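Local coordinates for probable GGDEF family protein (Chromobacterium violaceum, PDB 3NJA) that probably serves as the sensory or regulatory PAS module of a GGDEF-family protein, a family linked to cyclic di-GMP synthesis, though its own signal is unknown, at residues 53-58 against 65-70; 86-91 against 117-122; 101-104 against 110-113. All coordinates share one frame; numbering follows the deposited sequence.

From the N terminus the chain first forms the small sheet of strands 19-24 and 30-32 and helix 34-40. Contact 1 then closes a short loop, setting helix 51-56 against helix 63-74. Three long antiparallel strands follow. Contact 2 opens at the end of strand 80-87 and closes only at the end of strand 110-119. Contact 3 is nested inside that loop, where strands 93-104 and 110-119 pair as a hairpin. Contacts 2 and 3 share strand 110-119 and one sheet, with centres about 25 Å apart. Contact 1 lies about 47 Å from contact 2, centre to centre. All three touch the second subunit.

Contact 1. Residues 53-58 against 65-70; sequences AYFQRV and RVRREL
The first torsion of Phe-55 (chi1 -87°) and the extended chain of Arg-67, from CG to NE, bring an aromatic ring under a guanidinium group. Arg-67 leaves helix 63-74 and runs across one face of the Phe-55 ring. Arg-67 CG meets the outer end of the ring, 3.4 Å from Phe-55 CZ. NE lies over the middle of the ring. Arg-67 NH2 reaches the root of the ring, 3.4 Å from Phe-55 CG. The two planes are 21° apart, so the guanidinium lies nearly flat on the ring. Arg-67 CZ is 4.0 Å from the centroid of the Phe-55 ring and 15° off its normal, which makes a cation-pi stack.

The opposite face of the same ring is covered by Tyr-54, whose CE2 lies over its centre. Phe-55 is thus held between its sequence neighbour and the arginine. Leu-70 comes in at the ring edge, with CD1 4.0 Å from Phe-55 CZ. Val-66 adds its CG1 obliquely, 3.9 Å from Phe-55 CE1. That methyl is anti to the backbone N. Val-66 CG1 also meets Tyr-54 OH at 3.9 Å.

On another side of helix 63-74, Arg-65 NE bonds to Glu-69 OE1 at 3.1 Å, a salt bridge between residues one helical turn apart. Arg-65 NH1 also bonds to the backbone of Glu-83 of the second subunit. Tyr-84 of that subunit packs on Val-66.

The chemistry is mostly apolar and aromatic, with one charge laid over it. Phe-55 is buried. Arg-67 is exposed, so its charge can probably stay hydrated while one face of the guanidinium rests on the ring. Its flat face and aliphatic CG shield the aromatic group that joins the two helices.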
ATOM      1  N   ALA B  53     -25.054  12.999  -3.582  1.00 55.49           N
ATOM      2  CA  ALA B  53     -25.738  12.656  -4.825  1.00 55.35           C
ATOM      3  C   ALA B  53     -25.170  11.358  -5.360  1.00 54.85           C
ATOM      4  O   ALA B  53     -25.889  10.492  -5.854  1.00 51.42           O
ATOM      5  CB  ALA B  53     -25.586  13.754  -5.847  1.00 58.66           C
ATOM      6  N   TYR B  54     -23.859  11.229  -5.245  1.00 60.60           N
ATOM      7  CA  TYR B  54     -23.173  10.036  -5.705  1.00 55.79           C
ATOM      8  C   TYR B  54     -23.667   8.815  -4.922  1.00 52.15           C
ATOM      9  O   TYR B  54     -23.927   7.760  -5.498  1.00 55.54           O
ATOM     10  CB  TYR B  54     -21.661  10.241  -5.571  1.00 48.38           C
ATOM     11  CG  TYR B  54     -20.860   8.996  -5.316  1.00 38.06           C
ATOM     12  CD1 TYR B  54     -20.543   8.126  -6.353  1.00 36.54           C
ATOM     13  CD2 TYR B  54     -20.402   8.695  -4.042  1.00 49.13           C
ATOM     14  CE1 TYR B  54     -19.800   6.980  -6.127  1.00 47.67           C
ATOM     15  CE2 TYR B  54     -19.640   7.556  -3.801  1.00 55.91           C
ATOM     16  CZ  TYR B  54     -19.345   6.702  -4.846  1.00 57.47           C
ATOM     17  OH  TYR B  54     -18.600   5.567  -4.612  1.00 67.42           O
ATOM     18  N   PHE B  55     -23.837   8.970  -3.615  1.00 42.97           N
ATOM     19  CA  PHE B  55     -24.200   7.834  -2.791  1.00 41.81           C
ATOM     20  C   PHE B  55     -25.640   7.388  -3.035  1.00 47.48           C
ATOM     21  O   PHE B  55     -25.939   6.210  -2.909  1.00 54.83           O
ATOM     22  CB  PHE B  55     -23.939   8.133  -1.316  1.00 49.00           C
ATOM     23  CG  PHE B  55     -22.541   7.822  -0.887  1.00 53.27           C
ATOM     24  CD1 PHE B  55     -22.133   6.511  -0.733  1.00 52.65           C
ATOM     25  CD2 PHE B  55     -21.627   8.840  -0.645  1.00 60.77           C
ATOM     26  CE1 PHE B  55     -20.818   6.214  -0.342  1.00 65.95           C
ATOM     27  CE2 PHE B  55     -20.323   8.555  -0.245  1.00 57.20           C
ATOM     28  CZ  PHE B  55     -19.916   7.239  -0.094  1.00 57.12           C
ATOM     29  N   GLN B  56     -26.512   8.334  -3.390  1.00 43.27           N
ATOM     30  CA  GLN B  56     -27.890   8.033  -3.783  1.00 59.94           C
ATOM     31  C   GLN B  56     -27.947   7.193  -5.061  1.00 64.30           C
ATOM     32  O   GLN B  56     -28.972   6.556  -5.349  1.00 66.72           O
ATOM     33  CB  GLN B  56     -28.706   9.326  -3.975  1.00 54.64           C
ATOM     34  CG  GLN B  56     -28.880  10.167  -2.722  1.00 53.10           C
ATOM     35  CD  GLN B  56     -29.454   9.368  -1.559  1.00 67.59           C
ATOM     36  OE1 GLN B  56     -29.019   9.528  -0.416  1.00 69.47           O
ATOM     37  NE2 GLN B  56     -30.428   8.493  -1.846  1.00 74.61           N
ATOM     38  N   ARG B  57     -26.847   7.195  -5.822  1.00 60.45           N
ATOM     39  CA  ARG B  57     -26.782   6.454  -7.089  1.00 55.62           C
ATOM     40  C   ARG B  57     -26.063   5.120  -6.919  1.00 51.15           C
ATOM     41  O   ARG B  57     -25.979   4.311  -7.851  1.00 47.78           O
ATOM     42  CB  ARG B  57     -26.117   7.290  -8.189  1.00 52.32           C
ATOM     43  CG  ARG B  57     -26.976   8.443  -8.718  1.00 62.62           C
ATOM     44  CD  ARG B  57     -27.836   7.999  -9.899  1.00 78.16           C
ATOM     45  NE  ARG B  57     -29.264   7.977  -9.587  1.00 86.46           N
ATOM     46  CZ  ARG B  57     -30.171   7.260 -10.251  1.00 90.65           C
ATOM     47  NH1 ARG B  57     -29.801   6.492 -11.267  1.00 88.84           N
ATOM     48  NH2 ARG B  57     -31.449   7.306  -9.895  1.00 96.19           N
ATOM     49  N   VAL B  58     -25.556   4.893  -5.713  1.00 52.63           N
ATOM     50  CA  VAL B  58     -24.806   3.685  -5.402  1.00 54.08           C
ATOM     51  C   VAL B  58     -25.738   2.646  -4.810  1.00 55.47           C
ATOM     52  O   VAL B  58     -26.532   2.969  -3.932  1.00 51.91           O
ATOM     53  CB  VAL B  58     -23.702   3.971  -4.362  1.00 56.65           C
ATOM     54  CG1 VAL B  58     -23.022   2.674  -3.943  1.00 59.83           C
ATOM     55  CG2 VAL B  58     -22.675   4.960  -4.913  1.00 55.17           C
ATOM     56  N   ARG B  65     -20.288  -0.082   3.141  1.00 53.31           N
ATOM     57  CA  ARG B  65     -19.002  -0.695   2.850  1.00 57.77           C
ATOM     58  C   ARG B  65     -18.050   0.319   2.230  1.00 63.57           C
ATOM     59  O   ARG B  65     -16.946   0.545   2.727  1.00 67.55           O
ATOM     60  CB  ARG B  65     -19.185  -1.859   1.883  1.00 53.50           C
ATOM     61  CG  ARG B  65     -18.133  -2.968   2.029  1.00 53.55           C
ATOM     62  CD  ARG B  65     -18.104  -3.852   0.784  1.00 47.00           C
ATOM     63  NE  ARG B  65     -17.367  -3.169  -0.272  1.00 60.86           N
ATOM     64  CZ  ARG B  65     -17.773  -3.049  -1.533  1.00 60.95           C
ATOM     65  NH1 ARG B  65     -17.008  -2.403  -2.404  1.00 57.64           N
ATOM     66  NH2 ARG B  65     -18.929  -3.565  -1.924  1.00 38.78           N
ATOM     67  N   VAL B  66     -18.496   0.918   1.134  1.00 58.19           N
ATOM     68  CA  VAL B  66     -17.718   1.909   0.418  1.00 57.76           C
ATOM     69  C   VAL B  66     -17.316   3.060   1.338  1.00 64.15           C
ATOM     70  O   VAL B  66     -16.141   3.449   1.392  1.00 64.14           O
ATOM     71  CB  VAL B  66     -18.505   2.441  -0.778  1.00 58.18           C
ATOM     72  CG1 VAL B  66     -17.946   3.768  -1.231  1.00 58.61           C
ATOM     73  CG2 VAL B  66     -18.504   1.410  -1.909  1.00 53.94           C
ATOM     74  N   ARG B  67     -18.277   3.597   2.084  1.00 56.96           N
ATOM     75  CA  ARG B  67     -17.934   4.648   3.033  1.00 50.25           C
ATOM     76  C   ARG B  67     -16.772   4.233   3.926  1.00 52.89           C
ATOM     77  O   ARG B  67     -15.818   4.989   4.095  1.00 50.01           O
ATOM     78  CB  ARG B  67     -19.136   5.094   3.862  1.00 49.67           C
ATOM     79  CG  ARG B  67     -19.905   6.220   3.180  1.00 53.78           C
ATOM     80  CD  ARG B  67     -20.938   6.858   4.086  1.00 62.21           C
ATOM     81  NE  ARG B  67     -21.971   7.547   3.307  1.00 70.19           N
ATOM     82  CZ  ARG B  67     -23.123   6.993   2.929  1.00 67.36           C
ATOM     83  NH1 ARG B  67     -23.415   5.737   3.267  1.00 56.08           N
ATOM     84  NH2 ARG B  67     -23.987   7.697   2.210  1.00 70.41           N
ATOM     85  N   ARG B  68     -16.846   3.028   4.476  1.00 46.29           N
ATOM     86  CA  ARG B  68     -15.789   2.538   5.343  1.00 56.56           C
ATOM     87  C   ARG B  68     -14.460   2.369   4.605  1.00 65.46           C
ATOM     88  O   ARG B  68     -13.414   2.700   5.142  1.00 68.12           O
ATOM     89  CB  ARG B  68     -16.192   1.226   6.009  1.00 46.00           C
ATOM     90  CG  ARG B  68     -17.193   1.389   7.120  1.00 50.45           C
ATOM     91  CD  ARG B  68     -17.571   0.036   7.718  1.00 55.70           C
ATOM     92  NE  ARG B  68     -17.949  -0.961   6.715  1.00 53.08           N
ATOM     93  CZ  ARG B  68     -19.191  -1.412   6.528  1.00 67.01           C
ATOM     94  NH1 ARG B  68     -20.185  -0.942   7.269  1.00 71.74           N
ATOM     95  NH2 ARG B  68     -19.442  -2.341   5.605  1.00 56.19           N
ATOM     96  N   GLU B  69     -14.504   1.859   3.378  1.00 62.09           N
ATOM     97  CA  GLU B  69     -13.276   1.608   2.632  1.00 49.79           C
ATOM     98  C   GLU B  69     -12.579   2.903   2.257  1.00 53.82           C
ATOM     99  O   GLU B  69     -11.347   2.968   2.244  1.00 50.41           O
ATOM    100  CB  GLU B  69     -13.547   0.763   1.387  1.00 50.70           C
ATOM    101  CG  GLU B  69     -13.980  -0.675   1.705  1.00 64.33           C
ATOM    102  CD  GLU B  69     -14.146  -1.544   0.460  1.00 73.14           C
ATOM    103  OE1 GLU B  69     -14.470  -2.747   0.606  1.00 70.15           O
ATOM    104  OE2 GLU B  69     -13.954  -1.024  -0.664  1.00 76.52           O
ATOM    105  N   LEU B  70     -13.364   3.928   1.942  1.00 58.28           N
ATOM    106  CA  LEU B  70     -12.810   5.253   1.700  1.00 53.49           C
ATOM    107  C   LEU B  70     -12.145   5.705   2.975  1.00 53.56           C
ATOM    108  O   LEU B  70     -10.934   5.929   3.013  1.00 61.36           O
ATOM    109  CB  LEU B  70     -13.906   6.240   1.332  1.00 55.54           C
ATOM    110  CG  LEU B  70     -14.631   5.887   0.035  1.00 59.97           C
ATOM    111  CD1 LEU B  70     -15.930   6.681  -0.108  1.00 55.60           C
ATOM    112  CD2 LEU B  70     -13.702   6.110  -1.159  1.00 56.98           C
TER

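Contact 2. Residues 86-91 against 117-122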
ATOM      1  N   ILE B  86      22.032   5.273  11.506  1.00 51.15           N
ATOM      2  CA  ILE B  86      22.215   6.313  12.494  1.00 53.90           C
ATOM      3  C   ILE B  86      23.673   6.290  12.899  1.00 65.07           C
ATOM      4  O   ILE B  86      24.423   5.365  12.560  1.00 67.88           O
ATOM      5  CB  ILE B  86      21.370   6.091  13.748  1.00 53.27           C
ATOM      6  CG1 ILE B  86      21.605   4.686  14.303  1.00 46.62           C
ATOM      7  CG2 ILE B  86      19.907   6.324  13.440  1.00 59.77           C
ATOM      8  CD1 ILE B  86      21.712   4.647  15.810  1.00 45.55           C
ATOM      9  N   VAL B  87      24.077   7.317  13.628  1.00 58.49           N
ATOM     10  CA  VAL B  87      25.419   7.366  14.148  1.00 56.67           C
ATOM     11  C   VAL B  87      25.359   7.596  15.656  1.00 54.38           C
ATOM     12  O   VAL B  87      24.923   8.650  16.128  1.00 54.05           O
ATOM     13  CB  VAL B  87      26.242   8.442  13.426  1.00 59.85           C
ATOM     14  CG1 VAL B  87      25.338   9.610  13.011  1.00 60.44           C
ATOM     15  CG2 VAL B  87      27.381   8.899  14.313  1.00 61.35           C
ATOM     16  N   ARG B  88      25.765   6.582  16.411  1.00 54.90           N
ATOM     17  CA  ARG B  88      25.747   6.667  17.859  1.00 57.18           C
ATOM     18  C   ARG B  88      26.734   7.716  18.357  1.00 62.12           C
ATOM     19  O   ARG B  88      27.743   7.998  17.699  1.00 63.92           O
ATOM     20  CB  ARG B  88      26.121   5.325  18.474  1.00 58.18           C
ATOM     21  CG  ARG B  88      25.067   4.249  18.438  1.00 55.93           C
ATOM     22  CD  ARG B  88      25.462   3.184  19.447  1.00 69.35           C
ATOM     23  NE  ARG B  88      24.778   1.907  19.263  1.00 83.24           N
ATOM     24  CZ  ARG B  88      25.398   0.731  19.212  1.00 84.97           C
ATOM     25  NH1 ARG B  88      26.724   0.681  19.321  1.00 87.04           N
ATOM     26  NH2 ARG B  88      24.698  -0.392  19.053  1.00 73.73           N
ATOM     27  N   PRO B  89      26.451   8.283  19.538  1.00 63.28           N
ATOM     28  CA  PRO B  89      27.342   9.174  20.283  1.00 69.64           C
ATOM     29  C   PRO B  89      28.759   8.626  20.405  1.00 59.63           C
ATOM     30  O   PRO B  89      29.688   9.408  20.416  1.00 68.37           O
ATOM     31  CB  PRO B  89      26.689   9.211  21.664  1.00 70.31           C
ATOM     32  CG  PRO B  89      25.260   9.074  21.377  1.00 62.33           C
ATOM     33  CD  PRO B  89      25.159   8.127  20.221  1.00 62.34           C
ATOM     34  N   ASP B  90      28.905   7.310  20.498  1.00 53.36           N
ATOM     35  CA  ASP B  90      30.207   6.668  20.631  1.00 51.77           C
ATOM     36  C   ASP B  90      30.904   6.460  19.278  1.00 53.86           C
ATOM     37  O   ASP B  90      31.878   5.716  19.179  1.00 56.63           O
ATOM     38  CB  ASP B  90      30.069   5.322  21.356  1.00 54.98           C
ATOM     39  CG  ASP B  90      29.399   4.231  20.487  1.00 65.96           C
ATOM     40  OD1 ASP B  90      29.301   3.076  20.959  1.00 69.83           O
ATOM     41  OD2 ASP B  90      28.977   4.517  19.344  1.00 63.05           O
ATOM     42  N   GLY B  91      30.390   7.100  18.236  1.00 56.74           N
ATOM     43  CA  GLY B  91      31.029   7.054  16.935  1.00 50.79           C
ATOM     44  C   GLY B  91      30.636   5.848  16.101  1.00 58.20           C
ATOM     45  O   GLY B  91      31.055   5.718  14.942  1.00 62.22           O
ATOM     46  N   VAL B 117      11.582   0.504  15.926  1.00 54.02           N
ATOM     47  CA  VAL B 117      12.865   0.528  15.249  1.00 51.33           C
ATOM     48  C   VAL B 117      13.623  -0.721  15.596  1.00 51.29           C
ATOM     49  O   VAL B 117      13.664  -1.132  16.752  1.00 54.12           O
ATOM     50  CB  VAL B 117      13.709   1.704  15.698  1.00 47.68           C
ATOM     51  CG1 VAL B 117      13.540   2.868  14.750  1.00 48.31           C
ATOM     52  CG2 VAL B 117      13.346   2.081  17.123  1.00 50.91           C
ATOM     53  N   ILE B 118      14.214  -1.329  14.583  1.00 50.74           N
ATOM     54  CA  ILE B 118      15.059  -2.485  14.786  1.00 53.32           C
ATOM     55  C   ILE B 118      16.453  -2.178  14.274  1.00 61.19           C
ATOM     56  O   ILE B 118      16.627  -1.750  13.128  1.00 55.23           O
ATOM     57  CB  ILE B 118      14.523  -3.709  14.032  1.00 57.23           C
ATOM     58  CG1 ILE B 118      13.196  -4.188  14.639  1.00 63.11           C
ATOM     59  CG2 ILE B 118      15.558  -4.812  14.023  1.00 58.54           C
ATOM     60  CD1 ILE B 118      11.964  -3.398  14.166  1.00 64.76           C
ATOM     61  N   ASP B 119      17.439  -2.374  15.144  1.00 68.63           N
ATOM     62  CA  ASP B 119      18.836  -2.320  14.764  1.00 59.48           C
ATOM     63  C   ASP B 119      19.128  -3.655  14.092  1.00 61.06           C
ATOM     64  O   ASP B 119      19.117  -4.707  14.744  1.00 56.62           O
ATOM     65  CB  ASP B 119      19.711  -2.117  16.015  1.00 74.58           C
ATOM     66  CG  ASP B 119      21.223  -2.155  15.722  1.00 82.26           C
ATOM     67  OD1 ASP B 119      21.650  -2.870  14.789  1.00 85.75           O
ATOM     68  OD2 ASP B 119      21.993  -1.479  16.447  1.00 81.41           O
HETATM   69  N   MSE B 120      19.365  -3.618  12.783  1.00 61.45           N
HETATM   70  CA  MSE B 120      19.732  -4.825  12.049  1.00 59.33           C
HETATM   71  C   MSE B 120      21.219  -4.867  11.700  1.00 62.88           C
HETATM   72  O   MSE B 120      21.680  -5.771  11.007  1.00 61.68           O
HETATM   73  CB  MSE B 120      18.904  -4.957  10.788  1.00 56.24           C
HETATM   74  CG  MSE B 120      18.826  -3.699   9.969  1.00 59.62           C
HETATM   75 SE   MSE B 120      17.351  -3.817   8.670  0.58105.11          SE
HETATM   76  CE  MSE B 120      17.376  -1.959   8.096  1.00152.58           C
ATOM     77  N   THR B 121      21.961  -3.876  12.168  1.00 57.11           N
ATOM     78  CA  THR B 121      23.408  -3.937  12.093  1.00 75.46           C
ATOM     79  C   THR B 121      23.871  -5.338  12.455  1.00 82.76           C
ATOM     80  O   THR B 121      23.474  -5.895  13.485  1.00 74.68           O
ATOM     81  CB  THR B 121      24.050  -2.947  13.050  1.00 70.07           C
ATOM     82  OG1 THR B 121      23.598  -1.626  12.729  1.00 72.83           O
ATOM     83  CG2 THR B 121      25.558  -3.021  12.946  1.00 67.34           C
ATOM     84  N   GLU B 122      24.703  -5.904  11.588  1.00 95.56           N
ATOM     85  CA  GLU B 122      25.166  -7.277  11.730  1.00112.10           C
ATOM     86  C   GLU B 122      26.311  -7.379  12.738  1.00108.77           C
ATOM     87  O   GLU B 122      26.280  -8.214  13.644  1.00106.77           O
ATOM     88  CB  GLU B 122      25.613  -7.831  10.371  1.00123.08           C
ATOM     89  CG  GLU B 122      24.902  -7.217   9.166  1.00125.29           C
ATOM     90  CD  GLU B 122      25.488  -5.871   8.757  1.00125.76           C
ATOM     91  OE1 GLU B 122      26.412  -5.854   7.914  1.00124.54           O
ATOM     92  OE2 GLU B 122      25.022  -4.831   9.277  1.00124.99           O
TER
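Arg-88 reaches across to Asp-119, and its side chain can be followed outward from just past the end of strand 80-87. CB points toward the 117-122 segment. CG is anti to the carbonyl carbon (chi1 -75°), and the chain then runs extended through CD to NE. CB, CG and CD make no close contact with that segment. The touch comes at the tip. Arg-88 NH2 lies 3.9 Å from Asp-119 OD2, a long salt bridge. The two side chains cross at about a right angle, and the guanidinium and carboxylate planes are 47° apart. Arg-88 NH1, the other terminal nitrogen, lies 3.9 Å from Asp-90 OD1, again a long ion pair.

The other oxygen of Asp-119, OD1, takes a weak bond from Thr-121 N at 2.8 Å. This loosely tethers the carboxylate. Arg-94, on the strand between, makes a weak, long ion pair with the same Asp-119 OD2. Phe-40 of the second subunit packs on Arg-88.

Arg-88 also opens a type I turn, with Gly-91 N bonded to Arg-88 O at 2.8 Å. Together Arg-88, Asp-90 and Asp-119 form a loose surface salt-bridge network at one end of the antiparallel sheet of the PAS fold, which a strand of the second subunit extends.

Contact 3. Residues 101-104 against 110-113; sequences HIQR and VDHL
Ile-102 and Leu-113 make the tight part of this hairpin. Their side chains lie side by side and point the same way, with Ile-102 CG2 3.6 Å from Leu-113 CD2. They form a non-hydrogen-bonded pair. Val-110 joins them less closely, its CB 4.1 Å from Ile-102 CG2. All three are buried.

The backbone beside them carries three hydrogen bonds, two of them bent. Gln-103 N gives to His-112 O at 2.9 Å. Gln-103 O accepts twice, from Asp-111 N at 2.7 Å and from His-112 N at 3.2 Å, both in the carbonyl plane. Asp-111 and His-112 thus face a single residue, a classic beta bulge that shifts the register by one.

The face of Gln-103 and His-112 is looser and more exposed, though the His-112 ring meets His-24 of the second subunit. Gln-103 CG lies 4.0 Å from His-112 CB. Asp-111 CG is anti to the backbone N (chi1 -169°), which brings OD1 within 2.6 Å of His-112 ND1 in a weak bond.

Arg-104 lays its guanidinium over Ile-102 CG2, and NH1 bonds to Gly-108 O in the hairpin loop. At the other end, His-101 bonds to Asp-77 and stacks on Trp-114. Strand 93-104 lies between strands 80-87 and 110-119. His-112 and Leu-113 also pair with a strand of the second subunit, so the sheet continues across the interface, while Val-74 of that subunit packs on Ile-102.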
ATOM      1  N   HIS B 101       3.502   4.149  11.596  1.00 59.39           N
ATOM      2  CA  HIS B 101       2.057   4.106  11.595  1.00 43.98           C
ATOM      3  C   HIS B 101       1.579   5.538  11.722  1.00 53.17           C
ATOM      4  O   HIS B 101       2.106   6.295  12.529  1.00 59.24           O
ATOM      5  CB  HIS B 101       1.572   3.310  12.797  1.00 35.90           C
ATOM      6  CG  HIS B 101       1.910   1.856  12.731  1.00 47.65           C
ATOM      7  ND1 HIS B 101       1.039   0.911  12.236  1.00 49.17           N
ATOM      8  CD2 HIS B 101       3.027   1.183  13.094  1.00 59.18           C
ATOM      9  CE1 HIS B 101       1.598  -0.283  12.302  1.00 54.49           C
ATOM     10  NE2 HIS B 101       2.804  -0.147  12.821  1.00 65.67           N
ATOM     11  N   ILE B 102       0.590   5.922  10.925  1.00 54.84           N
ATOM     12  CA  ILE B 102       0.060   7.276  10.999  1.00 51.05           C
ATOM     13  C   ILE B 102      -1.268   7.297  11.736  1.00 56.46           C
ATOM     14  O   ILE B 102      -2.055   6.368  11.629  1.00 61.03           O
ATOM     15  CB  ILE B 102      -0.166   7.843   9.607  1.00 52.33           C
ATOM     16  CG1 ILE B 102       1.008   7.466   8.707  1.00 50.54           C
ATOM     17  CG2 ILE B 102      -0.417   9.354   9.672  1.00 48.74           C
ATOM     18  CD1 ILE B 102       0.926   8.063   7.331  1.00 50.50           C
ATOM     19  N   GLN B 103      -1.517   8.362  12.482  1.00 56.84           N
ATOM     20  CA  GLN B 103      -2.761   8.493  13.221  1.00 45.22           C
ATOM     21  C   GLN B 103      -3.302   9.892  12.997  1.00 55.37           C
ATOM     22  O   GLN B 103      -2.708  10.885  13.446  1.00 54.09           O
ATOM     23  CB  GLN B 103      -2.551   8.201  14.711  1.00 54.19           C
ATOM     24  CG  GLN B 103      -2.905   9.345  15.663  1.00 71.48           C
ATOM     25  CD  GLN B 103      -4.058   9.001  16.595  1.00 92.30           C
ATOM     26  OE1 GLN B 103      -4.551   9.857  17.334  1.00100.16           O
ATOM     27  NE2 GLN B 103      -4.497   7.745  16.560  1.00 93.15           N
ATOM     28  N   ARG B 104      -4.419   9.970  12.273  1.00 59.13           N
ATOM     29  CA  ARG B 104      -4.950  11.256  11.851  1.00 60.79           C
ATOM     30  C   ARG B 104      -6.074  11.726  12.746  1.00 66.56           C
ATOM     31  O   ARG B 104      -6.553  10.988  13.601  1.00 65.45           O
ATOM     32  CB  ARG B 104      -5.424  11.189  10.404  1.00 57.38           C
ATOM     33  CG  ARG B 104      -4.307  10.886   9.443  1.00 60.29           C
ATOM     34  CD  ARG B 104      -4.769  11.000   8.020  1.00 62.98           C
ATOM     35  NE  ARG B 104      -3.760  10.521   7.083  1.00 58.50           N
ATOM     36  CZ  ARG B 104      -2.735  11.251   6.655  1.00 57.21           C
ATOM     37  NH1 ARG B 104      -2.577  12.494   7.098  1.00 52.28           N
ATOM     38  NH2 ARG B 104      -1.873  10.738   5.782  1.00 48.22           N
ATOM     39  N   VAL B 110      -2.350  14.968  10.584  1.00 62.84           N
ATOM     40  CA  VAL B 110      -1.724  13.875  11.314  1.00 59.46           C
ATOM     41  C   VAL B 110      -1.443  14.277  12.753  1.00 60.87           C
ATOM     42  O   VAL B 110      -0.739  15.247  13.015  1.00 71.36           O
ATOM     43  CB  VAL B 110      -0.471  13.329  10.619  1.00 56.07           C
ATOM     44  CG1 VAL B 110       0.127  14.382   9.690  1.00 65.36           C
ATOM     45  CG2 VAL B 110       0.525  12.829  11.664  1.00 51.58           C
ATOM     46  N   ASP B 111      -2.032  13.530  13.678  1.00 65.09           N
ATOM     47  CA  ASP B 111      -1.906  13.806  15.100  1.00 72.97           C
ATOM     48  C   ASP B 111      -0.588  13.251  15.643  1.00 66.43           C
ATOM     49  O   ASP B 111       0.191  13.968  16.259  1.00 56.37           O
ATOM     50  CB  ASP B 111      -3.090  13.195  15.853  1.00 84.37           C
ATOM     51  CG  ASP B 111      -3.165  13.657  17.294  1.00 96.08           C
ATOM     52  OD1 ASP B 111      -3.127  12.793  18.195  1.00100.79           O
ATOM     53  OD2 ASP B 111      -3.262  14.882  17.526  1.00 98.16           O
ATOM     54  N   HIS B 112      -0.362  11.964  15.408  1.00 66.34           N
ATOM     55  CA  HIS B 112       0.846  11.290  15.833  1.00 64.10           C
ATOM     56  C   HIS B 112       1.286  10.320  14.763  1.00 65.69           C
ATOM     57  O   HIS B 112       0.468   9.777  14.022  1.00 75.66           O
ATOM     58  CB  HIS B 112       0.596  10.479  17.103  1.00 77.66           C
ATOM     59  CG  HIS B 112       0.357  11.311  18.323  1.00 94.44           C
ATOM     60  ND1 HIS B 112      -0.907  11.663  18.746  1.00 98.47           N
ATOM     61  CD2 HIS B 112       1.220  11.849  19.217  1.00101.31           C
ATOM     62  CE1 HIS B 112      -0.812  12.391  19.846  1.00104.28           C
ATOM     63  NE2 HIS B 112       0.467  12.518  20.153  1.00106.91           N
ATOM     64  N   LEU B 113       2.589  10.104  14.684  1.00 62.52           N
ATOM     65  CA  LEU B 113       3.116   8.915  14.047  1.00 52.52           C
ATOM     66  C   LEU B 113       3.554   8.064  15.214  1.00 52.93           C
ATOM     67  O   LEU B 113       3.649   8.563  16.344  1.00 59.27           O
ATOM     68  CB  LEU B 113       4.310   9.236  13.161  1.00 43.39           C
ATOM     69  CG  LEU B 113       4.078  10.248  12.058  1.00 47.97           C
ATOM     70  CD1 LEU B 113       5.340  10.342  11.189  1.00 36.52           C
ATOM     71  CD2 LEU B 113       2.825   9.842  11.234  1.00 33.39           C
TER